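Local coordinates for surface layer protein (Geobacillus stearothermophilus, PDB 4UJ8), which probably self-assembles, as part of a longer calcium-binding chain, into the crystalline surface layer that coats the bacterial cell, at residues A[144-149]-A[169-174]; A[165-170]-A[201-206]; A[174-179]-A[194-199]. All coordinates share one frame; numbering follows the deposited sequence.

Interaction 1 of 3, residues A[144-149]-A[169-174]. With CA (calcium ion), chain H.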
ATOM      1  N   LYS A 144      19.343 -11.858 -15.865  1.00 11.99           N
ATOM      2  CA  LYS A 144      20.127 -12.843 -15.137  1.00 16.22           C
ATOM      3  C   LYS A 144      20.419 -12.382 -13.707  1.00 13.52           C
ATOM      4  O   LYS A 144      20.535 -13.200 -12.787  1.00 16.10           O
ATOM      5  CB  LYS A 144      21.436 -13.149 -15.877  1.00 18.11           C
ATOM      6  CG  LYS A 144      22.129 -14.400 -15.383  1.00 19.55           C
ATOM      7  CD  LYS A 144      23.131 -14.932 -16.394  1.00 20.44           C
ATOM      8  CE  LYS A 144      22.473 -15.894 -17.369  1.00 21.77           C
ATOM      9  NZ  LYS A 144      23.448 -16.476 -18.336  1.00 21.37           N
ATOM     10  N   LEU A 145      20.523 -11.071 -13.508  1.00 11.99           N
ATOM     11  CA  LEU A 145      20.721 -10.564 -12.158  1.00 11.10           C
ATOM     12  C   LEU A 145      19.459 -10.785 -11.328  1.00 15.14           C
ATOM     13  O   LEU A 145      19.533 -11.161 -10.155  1.00 13.34           O
ATOM     14  CB  LEU A 145      21.085  -9.084 -12.176  1.00 10.51           C
ATOM     15  CG  LEU A 145      21.331  -8.430 -10.820  1.00 12.67           C
ATOM     16  CD1 LEU A 145      22.802  -8.301 -10.566  1.00 12.30           C
ATOM     17  CD2 LEU A 145      20.668  -7.070 -10.763  1.00 18.00           C
ATOM     18  N   LEU A 146      18.299 -10.536 -11.935  1.00 12.68           N
ATOM     19  CA  LEU A 146      17.023 -10.730 -11.232  1.00 11.04           C
ATOM     20  C   LEU A 146      16.814 -12.207 -10.898  1.00 14.61           C
ATOM     21  O   LEU A 146      16.343 -12.550  -9.820  1.00 13.05           O
ATOM     22  CB  LEU A 146      15.853 -10.205 -12.073  1.00 11.98           C
ATOM     23  CG  LEU A 146      14.481 -10.066 -11.412  1.00 14.71           C
ATOM     24  CD1 LEU A 146      14.511  -9.061 -10.263  1.00 13.54           C
ATOM     25  CD2 LEU A 146      13.410  -9.669 -12.425  1.00 15.10           C
ATOM     26  N   ALA A 147      17.173 -13.082 -11.830  1.00 11.54           N
ATOM     27  CA  ALA A 147      17.093 -14.513 -11.591  1.00 16.15           C
ATOM     28  C   ALA A 147      18.008 -14.940 -10.435  1.00 14.48           C
ATOM     29  O   ALA A 147      17.801 -15.993  -9.841  1.00 15.95           O
ATOM     30  CB  ALA A 147      17.446 -15.278 -12.866  1.00 14.91           C
ATOM     31  N   ASN A 148      19.006 -14.114 -10.120  1.00 12.17           N
ATOM     32  CA  ASN A 148      19.953 -14.419  -9.050  1.00 14.50           C
ATOM     33  C   ASN A 148      19.492 -13.865  -7.703  1.00 17.27           C
ATOM     34  O   ASN A 148      20.215 -13.953  -6.713  1.00 15.83           O
ATOM     35  CB  ASN A 148      21.343 -13.864  -9.401  1.00 11.11           C
ATOM     36  CG  ASN A 148      22.458 -14.434  -8.512  1.00 15.27           C
ATOM     37  OD1 ASN A 148      22.579 -15.644  -8.337  1.00 17.00           O
ATOM     38  ND2 ASN A 148      23.268 -13.549  -7.950  1.00 13.62           N
ATOM     39  N   LEU A 149      18.290 -13.288  -7.668  1.00 16.05           N
ATOM     40  CA  LEU A 149      17.740 -12.753  -6.426  1.00 15.64           C
ATOM     41  C   LEU A 149      16.483 -13.506  -6.000  1.00 18.31           C
ATOM     42  O   LEU A 149      15.702 -13.967  -6.834  1.00 21.19           O
ATOM     43  CB  LEU A 149      17.416 -11.268  -6.573  1.00 14.03           C
ATOM     44  CG  LEU A 149      18.563 -10.290  -6.886  1.00 10.19           C
ATOM     45  CD1 LEU A 149      17.964  -8.915  -7.204  1.00 13.47           C
ATOM     46  CD2 LEU A 149      19.533 -10.202  -5.735  1.00 17.69           C
ATOM     47  N   ASN A 169       6.857  -7.479 -15.375  1.00 24.54           N
ATOM     48  CA  ASN A 169       7.472  -8.430 -14.471  1.00 17.81           C
ATOM     49  C   ASN A 169       7.260  -7.991 -13.020  1.00 24.89           C
ATOM     50  O   ASN A 169       7.912  -7.057 -12.552  1.00 19.88           O
ATOM     51  CB  ASN A 169       8.962  -8.567 -14.790  1.00 20.18           C
ATOM     52  CG  ASN A 169       9.630  -9.664 -13.991  1.00 17.72           C
ATOM     53  OD1 ASN A 169       9.472  -9.741 -12.772  1.00 19.13           O
ATOM     54  ND2 ASN A 169      10.383 -10.529 -14.674  1.00 17.30           N
ATOM     55  N   GLU A 170       6.343  -8.660 -12.320  1.00 19.18           N
ATOM     56  CA  GLU A 170       5.996  -8.296 -10.944  1.00 19.05           C
ATOM     57  C   GLU A 170       7.186  -8.411  -9.984  1.00 18.23           C
ATOM     58  O   GLU A 170       7.260  -7.693  -8.986  1.00 16.26           O
ATOM     59  CB  GLU A 170       4.844  -9.162 -10.433  1.00 19.80           C
ATOM     60  CG  GLU A 170       3.470  -8.712 -10.903  1.00 22.81           C
ATOM     61  CD  GLU A 170       3.033  -9.348 -12.214  1.00 33.64           C
ATOM     62  OE1 GLU A 170       3.757 -10.224 -12.740  1.00 30.99           O
ATOM     63  OE2 GLU A 170       1.951  -8.971 -12.717  1.00 28.01           O
ATOM     64  N   LYS A 171       8.108  -9.316 -10.281  1.00 16.64           N
ATOM     65  CA  LYS A 171       9.304  -9.460  -9.452  1.00 14.19           C
ATOM     66  C   LYS A 171      10.246  -8.256  -9.606  1.00 16.31           C
ATOM     67  O   LYS A 171      10.757  -7.724  -8.617  1.00 11.40           O
ATOM     68  CB  LYS A 171      10.035 -10.763  -9.787  1.00 16.35           C
ATOM     69  CG  LYS A 171      11.238 -11.057  -8.899  1.00 12.09           C
ATOM     70  CD  LYS A 171      11.894 -12.383  -9.276  1.00 13.44           C
ATOM     71  CE  LYS A 171      13.264 -12.527  -8.588  1.00 11.85           C
ATOM     72  NZ  LYS A 171      13.933 -13.794  -8.949  1.00 14.45           N
ATOM     73  N   LEU A 172      10.489  -7.835 -10.842  1.00 14.76           N
ATOM     74  CA  LEU A 172      11.225  -6.590 -11.077  1.00 16.83           C
ATOM     75  C   LEU A 172      10.555  -5.396 -10.398  1.00 15.59           C
ATOM     76  O   LEU A 172      11.222  -4.552  -9.810  1.00 15.06           O
ATOM     77  CB  LEU A 172      11.359  -6.307 -12.570  1.00 14.32           C
ATOM     78  CG  LEU A 172      12.004  -4.961 -12.879  1.00 12.95           C
ATOM     79  CD1 LEU A 172      13.419  -4.909 -12.330  1.00 13.94           C
ATOM     80  CD2 LEU A 172      11.998  -4.700 -14.387  1.00 15.49           C
ATOM     81  N   GLN A 173       9.231  -5.317 -10.483  1.00 15.98           N
ATOM     82  CA  GLN A 173       8.527  -4.221  -9.852  1.00 17.50           C
ATOM     83  C   GLN A 173       8.725  -4.265  -8.340  1.00 14.48           C
ATOM     84  O   GLN A 173       8.910  -3.227  -7.713  1.00 13.28           O
ATOM     85  CB  GLN A 173       7.045  -4.254 -10.221  1.00 19.97           C
ATOM     86  CG  GLN A 173       6.815  -3.914 -11.688  1.00 26.49           C
ATOM     87  CD  GLN A 173       7.504  -2.617 -12.110  1.00 29.11           C
ATOM     88  OE1 GLN A 173       8.601  -2.632 -12.684  1.00 27.35           O
ATOM     89  NE2 GLN A 173       6.855  -1.488 -11.835  1.00 31.96           N
ATOM     90  N   ALA A 174       8.724  -5.466  -7.775  1.00 12.57           N
ATOM     91  CA  ALA A 174       8.962  -5.633  -6.345  1.00 14.44           C
ATOM     92  C   ALA A 174      10.363  -5.127  -5.972  1.00 14.45           C
ATOM     93  O   ALA A 174      10.533  -4.399  -4.991  1.00 16.43           O
ATOM     94  CB  ALA A 174       8.795  -7.093  -5.941  1.00  9.37           C
TER
HETATM   95 CA    CA H2003       4.189 -10.930 -15.514  1.00 26.20          CA
HETATM   96  O   HOH W   1       5.803 -11.714 -17.096  1.00 23.87           O
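K171, in the first turn of helix 170-178, reaches across to L146 near the end of helix 142-147 and to L149, where strand 149-152 begins. Its CG lies anti to the backbone N (chi1 -175°) and the chain beyond is extended, carrying the amine across. From CB outward, K171 CG passes CD1 of L146, 4.1 Å away; CD and then CE lie alongside L146 CG, the lysine and leucine chains running antiparallel, side by side. At the tip, NZ of K171 lies 2.8 Å from L146 O, donating from above that carbonyl's plane. It also donates to L149 O, 2.8 Å from NZ and tilted 22° from the plane of the L149 carbonyl. L149 N reaches L146 O from the opposite face, so two bonds grip that oxygen. The other branch of L146, CD2, comes 3.9 Å from CB of L172 and touches the amide of N169. N169 is the N-cap of helix 170-178; its OD1 accepts from L172 N, 2.9 Å away, at 165°. Lysine suits this place: its methylenes pack on leucine, and its ammonium group probably offsets the partial negative charge of one carbonyl at the helix's C-terminal end and one of the strand that follows.

Interaction 2 of 3, residues A[165-170]-A[201-206]. With CA (calcium ion), chain H.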
ATOM      1  N   THR A 165       0.680 -12.189 -16.947  1.00 32.68           N
ATOM      2  CA  THR A 165       0.900 -10.843 -17.476  1.00 29.30           C
ATOM      3  C   THR A 165       2.200 -10.781 -18.275  1.00 35.78           C
ATOM      4  O   THR A 165       3.289 -10.685 -17.705  1.00 33.17           O
ATOM      5  CB  THR A 165       0.944  -9.798 -16.345  1.00 36.01           C
ATOM      6  OG1 THR A 165       1.811 -10.269 -15.306  1.00 28.60           O
ATOM      7  CG2 THR A 165      -0.446  -9.577 -15.764  1.00 33.60           C
ATOM      8  N   PRO A 166       2.095 -10.836 -19.610  1.00 37.05           N
ATOM      9  CA  PRO A 166       3.299 -10.939 -20.442  1.00 40.16           C
ATOM     10  C   PRO A 166       4.166  -9.670 -20.485  1.00 35.71           C
ATOM     11  O   PRO A 166       5.357  -9.784 -20.770  1.00 41.42           O
ATOM     12  CB  PRO A 166       2.726 -11.249 -21.833  1.00 34.79           C
ATOM     13  CG  PRO A 166       1.373 -10.624 -21.819  1.00 35.40           C
ATOM     14  CD  PRO A 166       0.860 -10.820 -20.416  1.00 41.65           C
ATOM     15  N   ASN A 167       3.603  -8.499 -20.197  1.00 29.73           N
ATOM     16  CA  ASN A 167       4.327  -7.250 -20.435  1.00 37.66           C
ATOM     17  C   ASN A 167       4.832  -6.536 -19.179  1.00 35.65           C
ATOM     18  O   ASN A 167       5.392  -5.443 -19.262  1.00 34.11           O
ATOM     19  CB  ASN A 167       3.448  -6.286 -21.234  1.00 38.10           C
ATOM     20  CG  ASN A 167       3.261  -6.726 -22.670  1.00 39.92           C
ATOM     21  OD1 ASN A 167       4.135  -7.368 -23.255  1.00 41.09           O
ATOM     22  ND2 ASN A 167       2.116  -6.388 -23.245  1.00 41.42           N
ATOM     23  N   THR A 168       4.616  -7.140 -18.018  1.00 32.06           N
ATOM     24  CA  THR A 168       5.096  -6.568 -16.761  1.00 31.05           C
ATOM     25  C   THR A 168       5.645  -7.677 -15.881  1.00 26.20           C
ATOM     26  O   THR A 168       5.004  -8.703 -15.690  1.00 27.32           O
ATOM     27  CB  THR A 168       3.985  -5.794 -16.000  1.00 34.99           C
ATOM     28  OG1 THR A 168       3.032  -6.714 -15.449  1.00 37.11           O
ATOM     29  CG2 THR A 168       3.273  -4.803 -16.916  1.00 41.28           C
ATOM     30  N   ASN A 169       6.857  -7.479 -15.375  1.00 24.54           N
ATOM     31  CA  ASN A 169       7.472  -8.430 -14.471  1.00 17.81           C
ATOM     32  C   ASN A 169       7.260  -7.991 -13.020  1.00 24.89           C
ATOM     33  O   ASN A 169       7.912  -7.057 -12.552  1.00 19.88           O
ATOM     34  CB  ASN A 169       8.962  -8.567 -14.790  1.00 20.18           C
ATOM     35  CG  ASN A 169       9.630  -9.664 -13.991  1.00 17.72           C
ATOM     36  OD1 ASN A 169       9.472  -9.741 -12.772  1.00 19.13           O
ATOM     37  ND2 ASN A 169      10.383 -10.529 -14.674  1.00 17.30           N
ATOM     38  N   GLU A 170       6.343  -8.660 -12.320  1.00 19.18           N
ATOM     39  CA  GLU A 170       5.996  -8.296 -10.944  1.00 19.05           C
ATOM     40  C   GLU A 170       7.186  -8.411  -9.984  1.00 18.23           C
ATOM     41  O   GLU A 170       7.260  -7.693  -8.986  1.00 16.26           O
ATOM     42  CB  GLU A 170       4.844  -9.162 -10.433  1.00 19.80           C
ATOM     43  CG  GLU A 170       3.470  -8.712 -10.903  1.00 22.81           C
ATOM     44  CD  GLU A 170       3.033  -9.348 -12.214  1.00 33.64           C
ATOM     45  OE1 GLU A 170       3.757 -10.224 -12.740  1.00 30.99           O
ATOM     46  OE2 GLU A 170       1.951  -8.971 -12.717  1.00 28.01           O
ATOM     47  N   ASP A 201      10.647  -2.255 -17.118  1.00 27.79           N
ATOM     48  CA  ASP A 201       9.672  -3.323 -17.039  1.00 31.05           C
ATOM     49  C   ASP A 201       9.019  -3.491 -18.405  1.00 30.60           C
ATOM     50  O   ASP A 201       8.511  -2.532 -18.979  1.00 34.25           O
ATOM     51  CB  ASP A 201       8.631  -3.002 -15.968  1.00 28.35           C
ATOM     52  CG  ASP A 201       7.691  -4.152 -15.701  1.00 29.81           C
ATOM     53  OD1 ASP A 201       8.060  -5.312 -15.991  1.00 27.23           O
ATOM     54  OD2 ASP A 201       6.586  -3.889 -15.183  1.00 29.74           O
ATOM     55  N   ASP A 202       9.050  -4.712 -18.914  1.00 29.00           N
ATOM     56  CA  ASP A 202       8.591  -5.011 -20.266  1.00 37.22           C
ATOM     57  C   ASP A 202       8.566  -6.532 -20.401  1.00 34.17           C
ATOM     58  O   ASP A 202       8.977  -7.232 -19.474  1.00 32.63           O
ATOM     59  CB  ASP A 202       9.515  -4.359 -21.304  1.00 32.71           C
ATOM     60  CG  ASP A 202       9.052  -4.582 -22.733  1.00 41.20           C
ATOM     61  OD1 ASP A 202       7.987  -4.044 -23.100  1.00 41.79           O
ATOM     62  OD2 ASP A 202       9.753  -5.303 -23.483  1.00 44.93           O
ATOM     63  N   ALA A 203       8.072  -7.048 -21.528  1.00 30.25           N
ATOM     64  CA  ALA A 203       8.141  -8.486 -21.798  1.00 33.12           C
ATOM     65  C   ALA A 203       9.581  -8.972 -21.704  1.00 27.73           C
ATOM     66  O   ALA A 203       9.846 -10.064 -21.203  1.00 33.75           O
ATOM     67  CB  ALA A 203       7.558  -8.809 -23.169  1.00 35.98           C
ATOM     68  N   SER A 204      10.506  -8.141 -22.183  1.00 26.75           N
ATOM     69  CA  SER A 204      11.942  -8.384 -22.029  1.00 30.08           C
ATOM     70  C   SER A 204      12.586  -7.279 -21.189  1.00 25.68           C
ATOM     71  O   SER A 204      12.805  -6.170 -21.677  1.00 29.74           O
ATOM     72  CB  SER A 204      12.628  -8.461 -23.395  1.00 36.47           C
ATOM     73  OG  SER A 204      12.353  -7.296 -24.162  1.00 47.38           O
ATOM     74  N   ILE A 205      12.904  -7.574 -19.934  1.00 22.95           N
ATOM     75  CA  ILE A 205      13.418  -6.528 -19.067  1.00 19.57           C
ATOM     76  C   ILE A 205      14.849  -6.161 -19.453  1.00 17.28           C
ATOM     77  O   ILE A 205      15.597  -6.967 -20.004  1.00 19.86           O
ATOM     78  CB  ILE A 205      13.360  -6.921 -17.574  1.00 21.83           C
ATOM     79  CG1 ILE A 205      14.255  -8.122 -17.284  1.00 20.97           C
ATOM     80  CG2 ILE A 205      11.896  -7.190 -17.138  1.00 22.09           C
ATOM     81  CD1 ILE A 205      14.387  -8.414 -15.795  1.00 22.01           C
ATOM     82  N   SER A 206      15.202  -4.916 -19.181  1.00 17.81           N
ATOM     83  CA  SER A 206      16.475  -4.382 -19.610  1.00 20.10           C
ATOM     84  C   SER A 206      16.898  -3.239 -18.726  1.00 18.67           C
ATOM     85  O   SER A 206      16.086  -2.680 -17.987  1.00 19.23           O
ATOM     86  CB  SER A 206      16.389  -3.895 -21.050  1.00 18.92           C
ATOM     87  OG  SER A 206      15.506  -2.796 -21.126  1.00 19.47           O
TER
HETATM   88 CA    CA H2003       4.189 -10.930 -15.514  1.00 26.20          CA
HETATM   89  O   HOH W   1       5.803 -11.714 -17.096  1.00 23.87           O
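Neither 165-170 nor 201-206 has regular secondary structure, yet the CA atoms of N167 and A203 lie only 4.2 Å apart. There P166 O receives a CA-H...O contact from A203, its CA 3.2 Å away. D201 supplies the polar link: CG is anti to its backbone N (chi1 -172°), which brings the carboxylate to the backbone of T168 and N169. The syn lone pair of D201 OD1 accepts the N-H of N169, 2.6 Å from N to OD1 and almost straight at 176°. D201 OD2 rests 3.3 Å from CB of T168. CG2 of I205 touches CB of N169, 4.0 Å away, continuing the apolar surface of L146 and L172. An alanine in place of D201 would remove the carboxylate and would probably leave the N-H of N169 without its mate across the contact. The calcium is bound by both T165 oxygens, T168 O, E170 OE1, a water, D161 and S162. T165 OG1, 2.5 Å from the metal, also donates to E170 OE2 at 2.9 Å. Since T168 O and N169 N belong to one peptide group, calcium and D201 grip its two ends, which probably polarises it and holds the loop in shape.

Interaction 3 of 3, residues A[174-179]-A[194-199]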
ATOM      1  N   ALA A 174       8.724  -5.466  -7.775  1.00 12.57           N
ATOM      2  CA  ALA A 174       8.962  -5.633  -6.345  1.00 14.44           C
ATOM      3  C   ALA A 174      10.363  -5.127  -5.972  1.00 14.45           C
ATOM      4  O   ALA A 174      10.533  -4.399  -4.991  1.00 16.43           O
ATOM      5  CB  ALA A 174       8.795  -7.093  -5.941  1.00  9.37           C
ATOM      6  N   LEU A 175      11.355  -5.506  -6.767  1.00 14.82           N
ATOM      7  CA  LEU A 175      12.725  -5.053  -6.529  1.00 11.31           C
ATOM      8  C   LEU A 175      12.819  -3.526  -6.533  1.00 13.67           C
ATOM      9  O   LEU A 175      13.379  -2.933  -5.607  1.00 13.52           O
ATOM     10  CB  LEU A 175      13.674  -5.649  -7.574  1.00 14.21           C
ATOM     11  CG  LEU A 175      15.131  -5.188  -7.476  1.00 12.41           C
ATOM     12  CD1 LEU A 175      15.730  -5.639  -6.166  1.00 13.42           C
ATOM     13  CD2 LEU A 175      15.947  -5.726  -8.644  1.00  9.18           C
ATOM     14  N   LYS A 176      12.248  -2.894  -7.558  1.00 13.17           N
ATOM     15  CA  LYS A 176      12.367  -1.445  -7.746  1.00 12.34           C
ATOM     16  C   LYS A 176      11.685  -0.673  -6.613  1.00 14.30           C
ATOM     17  O   LYS A 176      12.022   0.480  -6.346  1.00 17.54           O
ATOM     18  CB  LYS A 176      11.780  -1.014  -9.103  1.00 15.33           C
ATOM     19  CG  LYS A 176      12.458  -1.682 -10.313  1.00 15.79           C
ATOM     20  CD  LYS A 176      12.282  -0.904 -11.626  1.00 20.89           C
ATOM     21  CE  LYS A 176      10.905  -0.320 -11.829  1.00 19.87           C
ATOM     22  NZ  LYS A 176      10.707   0.159 -13.232  1.00 20.33           N
ATOM     23  N   SER A 177      10.729  -1.310  -5.942  1.00 15.21           N
ATOM     24  CA  SER A 177      10.013  -0.646  -4.856  1.00 13.53           C
ATOM     25  C   SER A 177      10.913  -0.414  -3.634  1.00 16.35           C
ATOM     26  O   SER A 177      10.618   0.455  -2.813  1.00 16.72           O
ATOM     27  CB  SER A 177       8.776  -1.455  -4.445  1.00 12.73           C
ATOM     28  OG  SER A 177       9.121  -2.599  -3.666  1.00 15.95           O
ATOM     29  N   VAL A 178      11.990  -1.188  -3.515  1.00 12.87           N
ATOM     30  CA  VAL A 178      12.903  -1.073  -2.363  1.00 13.65           C
ATOM     31  C   VAL A 178      14.340  -0.748  -2.769  1.00 17.97           C
ATOM     32  O   VAL A 178      15.189  -0.509  -1.905  1.00 15.10           O
ATOM     33  CB  VAL A 178      12.932  -2.367  -1.510  1.00 12.43           C
ATOM     34  CG1 VAL A 178      11.596  -2.583  -0.788  1.00 16.77           C
ATOM     35  CG2 VAL A 178      13.306  -3.573  -2.349  1.00 17.45           C
ATOM     36  N   LEU A 179      14.618  -0.762  -4.074  1.00 14.35           N
ATOM     37  CA  LEU A 179      15.969  -0.483  -4.592  1.00 14.22           C
ATOM     38  C   LEU A 179      16.265   1.019  -4.687  1.00 19.31           C
ATOM     39  O   LEU A 179      15.456   1.780  -5.217  1.00 17.19           O
ATOM     40  CB  LEU A 179      16.131  -1.115  -5.977  1.00 12.12           C
ATOM     41  CG  LEU A 179      17.524  -1.305  -6.568  1.00 12.81           C
ATOM     42  CD1 LEU A 179      18.399  -2.226  -5.719  1.00 15.72           C
ATOM     43  CD2 LEU A 179      17.366  -1.865  -7.971  1.00 17.02           C
ATOM     44  N   SER A 194      21.357   4.985 -11.293  1.00 18.98           N
ATOM     45  CA  SER A 194      21.027   5.890 -10.191  1.00 17.19           C
ATOM     46  C   SER A 194      19.516   6.143 -10.109  1.00 19.38           C
ATOM     47  O   SER A 194      18.976   6.351  -9.023  1.00 21.14           O
ATOM     48  CB  SER A 194      21.791   7.209 -10.328  1.00 19.41           C
ATOM     49  OG  SER A 194      21.724   7.699 -11.650  1.00 26.75           O
ATOM     50  N   ASN A 195      18.848   6.115 -11.258  1.00 21.60           N
ATOM     51  CA  ASN A 195      17.393   6.187 -11.328  1.00 22.00           C
ATOM     52  C   ASN A 195      16.856   4.788 -11.595  1.00 20.23           C
ATOM     53  O   ASN A 195      17.013   4.252 -12.696  1.00 21.00           O
ATOM     54  CB  ASN A 195      16.940   7.163 -12.422  1.00 22.38           C
ATOM     55  CG  ASN A 195      15.423   7.372 -12.455  1.00 21.83           C
ATOM     56  OD1 ASN A 195      14.659   6.607 -11.870  1.00 29.04           O
ATOM     57  ND2 ASN A 195      14.991   8.415 -13.147  1.00 32.72           N
ATOM     58  N   VAL A 196      16.227   4.201 -10.579  1.00 18.83           N
ATOM     59  CA  VAL A 196      15.784   2.816 -10.642  1.00 13.29           C
ATOM     60  C   VAL A 196      14.680   2.636 -11.709  1.00 19.65           C
ATOM     61  O   VAL A 196      14.438   1.526 -12.180  1.00 17.88           O
ATOM     62  CB  VAL A 196      15.297   2.333  -9.257  1.00 20.03           C
ATOM     63  CG1 VAL A 196      14.999   0.852  -9.265  1.00 23.35           C
ATOM     64  CG2 VAL A 196      16.354   2.621  -8.211  1.00 21.56           C
ATOM     65  N   ASP A 197      14.034   3.727 -12.108  1.00 23.55           N
ATOM     66  CA  ASP A 197      13.020   3.644 -13.157  1.00 22.52           C
ATOM     67  C   ASP A 197      13.611   3.250 -14.515  1.00 22.50           C
ATOM     68  O   ASP A 197      12.883   2.800 -15.399  1.00 21.63           O
ATOM     69  CB  ASP A 197      12.260   4.962 -13.277  1.00 25.12           C
ATOM     70  CG  ASP A 197      11.306   5.185 -12.115  1.00 31.76           C
ATOM     71  OD1 ASP A 197      10.840   4.182 -11.530  1.00 24.08           O
ATOM     72  OD2 ASP A 197      11.025   6.354 -11.785  1.00 33.12           O
ATOM     73  N   ASN A 198      14.924   3.414 -14.677  1.00 18.12           N
ATOM     74  CA  ASN A 198      15.614   2.955 -15.884  1.00 17.90           C
ATOM     75  C   ASN A 198      15.770   1.437 -15.936  1.00 17.26           C
ATOM     76  O   ASN A 198      16.284   0.885 -16.909  1.00 21.74           O
ATOM     77  CB  ASN A 198      16.980   3.619 -15.998  1.00 22.35           C
ATOM     78  CG  ASN A 198      16.874   5.105 -16.234  1.00 24.86           C
ATOM     79  OD1 ASN A 198      15.793   5.618 -16.541  1.00 29.51           O
ATOM     80  ND2 ASN A 198      17.989   5.810 -16.092  1.00 26.42           N
ATOM     81  N   LEU A 199      15.343   0.759 -14.880  1.00 17.74           N
ATOM     82  CA  LEU A 199      15.217  -0.680 -14.947  1.00 18.12           C
ATOM     83  C   LEU A 199      13.855  -0.908 -15.570  1.00 21.33           C
ATOM     84  O   LEU A 199      12.819  -0.777 -14.906  1.00 15.70           O
ATOM     85  CB  LEU A 199      15.334  -1.331 -13.575  1.00 15.45           C
ATOM     86  CG  LEU A 199      16.619  -1.037 -12.795  1.00 16.28           C
ATOM     87  CD1 LEU A 199      16.571  -1.775 -11.475  1.00 12.13           C
ATOM     88  CD2 LEU A 199      17.876  -1.421 -13.585  1.00 12.70           C
TER
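L199 O takes the one hydrogen bond that joins 174-179 to 194-199: NZ of K176 lies 2.9 Å away, nearly along the C=O axis at 166°. The lysine chain leaves the helix with CG anti to the carbonyl carbon (chi1 -59°) and bends at chi3 (-41°), a kink that folds its methylenes over the short 3-10 segment 196-198 and turns the amine to the L199 carbonyl just beyond it. On the way, CB and CG of K176 both pass 3.7 Å from CG1 of V196, and K176 CD packs 3.6 Å from CB of L199. D197 OD1 stays 4.4 Å from K176 NZ, too far for a salt bridge, though its charge probably favours the ammonium group here. Next to the lysine's methylenes lies an apolar cluster. CD2 of L179 sits 3.6 Å from CD1 of L199, the two side chains crossing at about a right angle. The branched valine suits its place: V196 CG1 packs on both K176 and L179 CD2, while CG2 meets L179 O. N195, just before the 3-10 segment, forms an Asx turn, its OD1 accepting from D197 N. L179 also packs on L220 and F222 of strand 214-222, and L199 on L142, so 194-199 lies on helix 170-178, on L179 of edge strand 179-184 and, through L199, on helix 142-147.

Overall arrangement
All three contacts gather in the C-terminal of the two domains in this chain, domains 6-7 of SbsC, beside the mixed sheet of strands 130-132, 231-237, 214-222 and 179-184. Helix 170-178 connects them: interaction 2 holds the calcium loop leading into it, interaction 1 joins its first turns to helix 142-147, and interaction 3 ties its later part to 194-199. Centres of interactions 1 and 2 are about 10 Å apart, 1 and 3 about 11 Å, 2 and 3 about 14 Å. Along the chain, interaction 3 falls between the two loops that interaction 2 joins. This arrangement probably ties the calcium site to the packing beside the sheet, consistent with a metal-stabilised domain.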